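Local coordinates for phosphate ABC transporter, phosphate-binding protein (Clostridium perfringens, PDB 4GD5) that probably binds phosphate outside the cell and delivers it to an ABC transporter for uptake, acting as its substrate-binding protein, at residues G73-I78 with A91-K96; N37-S42 with V85-M90. One frame throughout, in Å; residues are numbered along the deposited sequence. Where two conformers were deposited one is given.

Interaction 1 of 2, residues G73-I78 with A91-K96; sequences GSSAGI and ASRDLK. With PO4 (phosphate ion), chain C.
The flat guanidinium of R93 meets the first turn of helix 74-83 in two ways. S75 OG sits at its edge, in plane, and, in the conformer given, one of two modelled for S75, accepts a bond from R93 NH2 of 3.0 Å (149° at the hydrogen), while S74 CB lies over one face. K96 CG covers the opposite face near the rim, about 3.6 Å above the plane, and L95 CA occupies another part of the edge. I78 CD1 approaches obliquely, 3.5 Å from R93 NH1. That same NH1 donates in plane to D94 O, which, with the bond to S75 in that conformer, would resist rotation of the group. Its charge is met chiefly by E99, and that of K96 by D166. Beyond the guanidinium, toward L95, the contact turns apolar: the CD1 methyl of I78 lies 3.8 Å from A91 CB and also touches L95 CD1, the I78 and L95 side chains running past each other in opposite directions.

S74 links this packing to the anion. Its OG, held beside its own backbone N (chi1 -63°), receives S92 N at 2.9 Å, fairly straight at 161°, and donates to phosphate O1 at 2.6 Å. S74 N grips the same oxygen, whereas S92 OG donates to phosphate O2 at 2.7 Å. One ligand-binding residue thus positions another: the N-H of S92 holds the S74 hydroxyl. With S44, T45, S46, S162, G163 and T164 completing the shell, this is a phosphate site at a helix N-terminus, built from hydroxyls and backbone N-H groups, as in periplasmic-type binding proteins.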
# COMPACT_ATOMS: atom_id res chain seq x y z
N GLY A 73 -3.41 8.98 -3.11
CA GLY A 73 -2.02 8.63 -2.83
C GLY A 73 -1.56 9.18 -1.49
O GLY A 73 -2.07 10.22 -1.03
N SER A 74 -0.59 8.49 -0.85
CA SER A 74 -0.09 8.88 0.48
C SER A 74 0.48 10.30 0.57
O SER A 74 0.14 10.99 1.53
CB SER A 74 0.98 7.91 0.99
OG SER A 74 0.43 6.62 1.16
N SER A 75 1.36 10.71 -0.35
CA SER A 75 1.98 12.04 -0.24
C SER A 75 0.95 13.17 -0.25
O SER A 75 1.05 14.08 0.57
CB SER A 75 3.01 12.25 -1.33
OG SER A 75 4.11 11.40 -1.06
N ALA A 76 -0.07 13.09 -1.14
CA ALA A 76 -1.13 14.10 -1.22
C ALA A 76 -2.03 14.07 0.02
O ALA A 76 -2.45 15.12 0.51
CB ALA A 76 -1.94 13.91 -2.48
N GLY A 77 -2.28 12.87 0.58
CA GLY A 77 -3.10 12.78 1.79
C GLY A 77 -2.41 13.42 2.98
O GLY A 77 -3.04 14.15 3.75
N ILE A 78 -1.11 13.16 3.12
CA ILE A 78 -0.32 13.74 4.21
C ILE A 78 -0.29 15.26 4.06
O ILE A 78 -0.49 15.97 5.04
CB ILE A 78 1.11 13.14 4.23
CG1 ILE A 78 1.07 11.65 4.66
CG2 ILE A 78 2.05 13.93 5.15
CD1 ILE A 78 2.38 10.89 4.18
N ALA A 91 -1.99 7.31 5.09
CA ALA A 91 -0.66 7.03 4.52
C ALA A 91 -0.36 5.56 4.62
O ALA A 91 -0.72 4.92 5.62
CB ALA A 91 0.41 7.84 5.24
N SER A 92 0.31 5.01 3.60
CA SER A 92 0.69 3.59 3.62
C SER A 92 2.23 3.44 3.74
O SER A 92 2.86 2.56 3.17
CB SER A 92 0.16 2.91 2.37
OG SER A 92 0.78 3.47 1.22
N ARG A 93 2.83 4.33 4.50
CA ARG A 93 4.25 4.36 4.80
C ARG A 93 4.47 5.24 5.99
O ARG A 93 3.62 6.08 6.31
CB ARG A 93 5.07 4.90 3.60
CG ARG A 93 4.64 6.31 3.09
CD ARG A 93 5.77 6.97 2.30
NE ARG A 93 5.38 8.25 1.68
CZ ARG A 93 5.28 9.41 2.32
NH1 ARG A 93 5.51 9.47 3.63
NH2 ARG A 93 4.96 10.51 1.66
N ASP A 94 5.65 5.11 6.61
CA ASP A 94 6.03 6.04 7.66
C ASP A 94 6.22 7.41 7.02
O ASP A 94 6.49 7.52 5.82
CB ASP A 94 7.32 5.58 8.35
CG ASP A 94 7.04 4.53 9.41
OD1 ASP A 94 6.35 4.85 10.41
OD2 ASP A 94 7.43 3.38 9.20
N LEU A 95 6.07 8.46 7.83
CA LEU A 95 6.24 9.81 7.33
C LEU A 95 7.70 10.08 7.03
O LEU A 95 8.59 9.62 7.75
CB LEU A 95 5.67 10.81 8.34
CG LEU A 95 4.25 11.33 8.00
CD1 LEU A 95 3.23 10.20 7.90
CD2 LEU A 95 3.78 12.34 9.05
N LYS A 96 7.95 10.75 5.90
CA LYS A 96 9.29 11.13 5.48
C LYS A 96 9.81 12.19 6.44
O LYS A 96 9.02 12.87 7.09
CB LYS A 96 9.26 11.69 4.05
CG LYS A 96 8.92 10.69 2.98
CD LYS A 96 9.40 11.20 1.65
CE LYS A 96 9.02 10.26 0.56
NZ LYS A 96 7.68 10.58 0.02
P PO4 C . -0.53 4.48 -1.91
O1 PO4 C . 0.09 5.76 -1.28
O2 PO4 C . -1.07 3.62 -0.74
O3 PO4 C . -1.67 4.82 -2.91
O4 PO4 C . 0.56 3.67 -2.69

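Interaction 2 of 2, residues N37-S42 with V85-M90; sequences NSVSIS and VSEIGM
I41 and I88 stand side by side on one face of the sheet, pointing the same way, with I41 CG1 resting 4.0 Å from I88 CB. The tip of I88 reaches past this partner: its CD1 settles over the notch between V39 CG1, 3.9 Å away, and I41 CD1, forming a continuous ridge of methyls that packs against helix 252-262 through S253, F257 and I258. Further along, the selenomethionine M90 crosses I41 at about a right angle and lays its CG against the I41 CG2 branch; the closeness of that touch is doubtful, since M90 was modelled in two conformers. The extended chain of E87 (chi1 178°) carries its carboxylate across V39, where OE1 comes 3.9 Å from V39 CA.

On the face that carries S42 the contact is between hydroxyls. S42 OG and S86 OG meet at 2.6 Å, and N80 from helix 74-83 gives S42 OG a further bond. Nearby, S40 OG, turned between its backbone N and carbonyl carbon (chi1 61°), accepts E87 N at 3.1 Å.

Parallel pairing keeps the two chains in register. S40 O takes I88 N nearly head-on, with a C=O...N angle of 161°, and E87 N only weakly; I88 O takes S42 N, and S42 O takes M90 N at 2.9 Å. Waters bridge S38 O to E87 OE1, while T251 holds OE2. Methyls therefore interlock on the face toward helix 252-262, whereas serine hydroxyls bond one another and the turn before strand 88-91. Such chemistry suggests that the entry to strand 88-91 is held by side-chain bonds as well as by the sheet.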
# COMPACT_ATOMS: atom_id res chain seq x y z
N ASN A 37 -20.05 15.33 13.05
CA ASN A 37 -20.72 15.83 11.85
C ASN A 37 -20.13 15.15 10.60
O ASN A 37 -20.44 13.98 10.39
CB ASN A 37 -20.64 17.37 11.77
CG ASN A 37 -21.59 17.97 10.76
OD1 ASN A 37 -22.81 17.76 10.81
ND2 ASN A 37 -21.05 18.74 9.82
N SER A 38 -19.30 15.86 9.79
CA SER A 38 -18.71 15.31 8.55
C SER A 38 -17.18 15.29 8.62
O SER A 38 -16.53 16.34 8.68
CB SER A 38 -19.17 16.09 7.32
OG SER A 38 -18.76 15.40 6.16
N VAL A 39 -16.62 14.09 8.52
CA VAL A 39 -15.18 13.87 8.65
C VAL A 39 -14.55 13.63 7.26
O VAL A 39 -14.87 12.65 6.59
CB VAL A 39 -14.93 12.69 9.63
CG1 VAL A 39 -13.43 12.45 9.84
CG2 VAL A 39 -15.62 12.97 10.97
N SER A 40 -13.67 14.56 6.84
CA SER A 40 -13.01 14.47 5.54
C SER A 40 -11.70 13.73 5.67
O SER A 40 -10.85 14.11 6.49
CB SER A 40 -12.79 15.86 4.96
OG SER A 40 -11.96 16.66 5.79
N ILE A 41 -11.50 12.71 4.82
CA ILE A 41 -10.30 11.88 4.82
C ILE A 41 -9.75 11.76 3.41
O ILE A 41 -10.52 11.54 2.47
CB ILE A 41 -10.63 10.48 5.42
CG1 ILE A 41 -11.29 10.58 6.82
CG2 ILE A 41 -9.40 9.60 5.46
CD1 ILE A 41 -11.65 9.21 7.48
N SER A 42 -8.43 11.90 3.24
CA SER A 42 -7.88 11.71 1.90
C SER A 42 -6.51 11.06 1.97
O SER A 42 -5.82 11.19 2.97
CB SER A 42 -7.82 13.03 1.13
OG SER A 42 -6.80 13.91 1.57
N VAL A 85 -6.74 20.76 4.74
CA VAL A 85 -7.62 20.47 3.60
C VAL A 85 -8.47 19.23 3.96
O VAL A 85 -9.66 19.18 3.65
CB VAL A 85 -6.79 20.29 2.31
CG1 VAL A 85 -7.60 19.61 1.21
CG2 VAL A 85 -6.25 21.64 1.82
N SER A 86 -7.83 18.23 4.59
CA SER A 86 -8.48 17.01 5.10
C SER A 86 -8.30 17.00 6.62
O SER A 86 -7.24 17.39 7.12
CB SER A 86 -7.83 15.77 4.48
OG SER A 86 -7.99 15.74 3.07
N GLU A 87 -9.32 16.56 7.35
CA GLU A 87 -9.22 16.42 8.80
C GLU A 87 -8.26 15.25 9.12
O GLU A 87 -7.50 15.33 10.10
CB GLU A 87 -10.62 16.19 9.40
CG GLU A 87 -10.66 15.99 10.91
CD GLU A 87 -12.06 15.83 11.48
OE1 GLU A 87 -13.03 16.27 10.82
OE2 GLU A 87 -12.19 15.29 12.60
N ILE A 88 -8.32 14.16 8.32
CA ILE A 88 -7.45 13.00 8.51
C ILE A 88 -6.81 12.63 7.18
O ILE A 88 -7.50 12.54 6.17
CB ILE A 88 -8.20 11.76 9.11
CG1 ILE A 88 -8.88 12.05 10.47
CG2 ILE A 88 -7.27 10.53 9.19
CD1 ILE A 88 -9.97 11.01 10.80
N GLY A 89 -5.51 12.41 7.20
CA GLY A 89 -4.78 11.92 6.03
C GLY A 89 -4.50 10.44 6.19
O GLY A 89 -4.21 9.98 7.31
N MSE A 90 -4.57 9.66 5.08
CA MSE A 90 -4.27 8.22 5.11
C MSE A 90 -2.93 7.99 4.42
O MSE A 90 -2.76 8.44 3.28
CB MSE A 90 -5.34 7.38 4.38
CG MSE A 90 -6.75 7.49 4.87
SE MSE A 90 -7.86 6.45 3.52
CE MSE A 90 -7.68 7.40 1.78
O HOH W 1 -13.74 17.06 8.26
O HOH W 2 -15.73 16.91 11.09
O HOH W 3 -12.48 19.05 4.75

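The four segments alternate along the chain, 37-42, 73-78, 85-90 and 91-96, so the two interactions interlock within one alpha/beta lobe. Strand 38-43 lies between the parallel strands 66-71 and 88-91, and helix 74-83 connects those two neighbours in a beta-alpha-beta crossover. Interaction 2 pairs the central strand with 88-91; interaction 1 begins where that strand runs out into its loop. Their centres are 14 Å apart, yet they touch: G77 CA packs 3.9 Å from S42 OG. Sheet pairing thus places both the helix start and the loop that meet at the phosphate, an instance of a binding site assembled at the C-terminal ends of parallel strands.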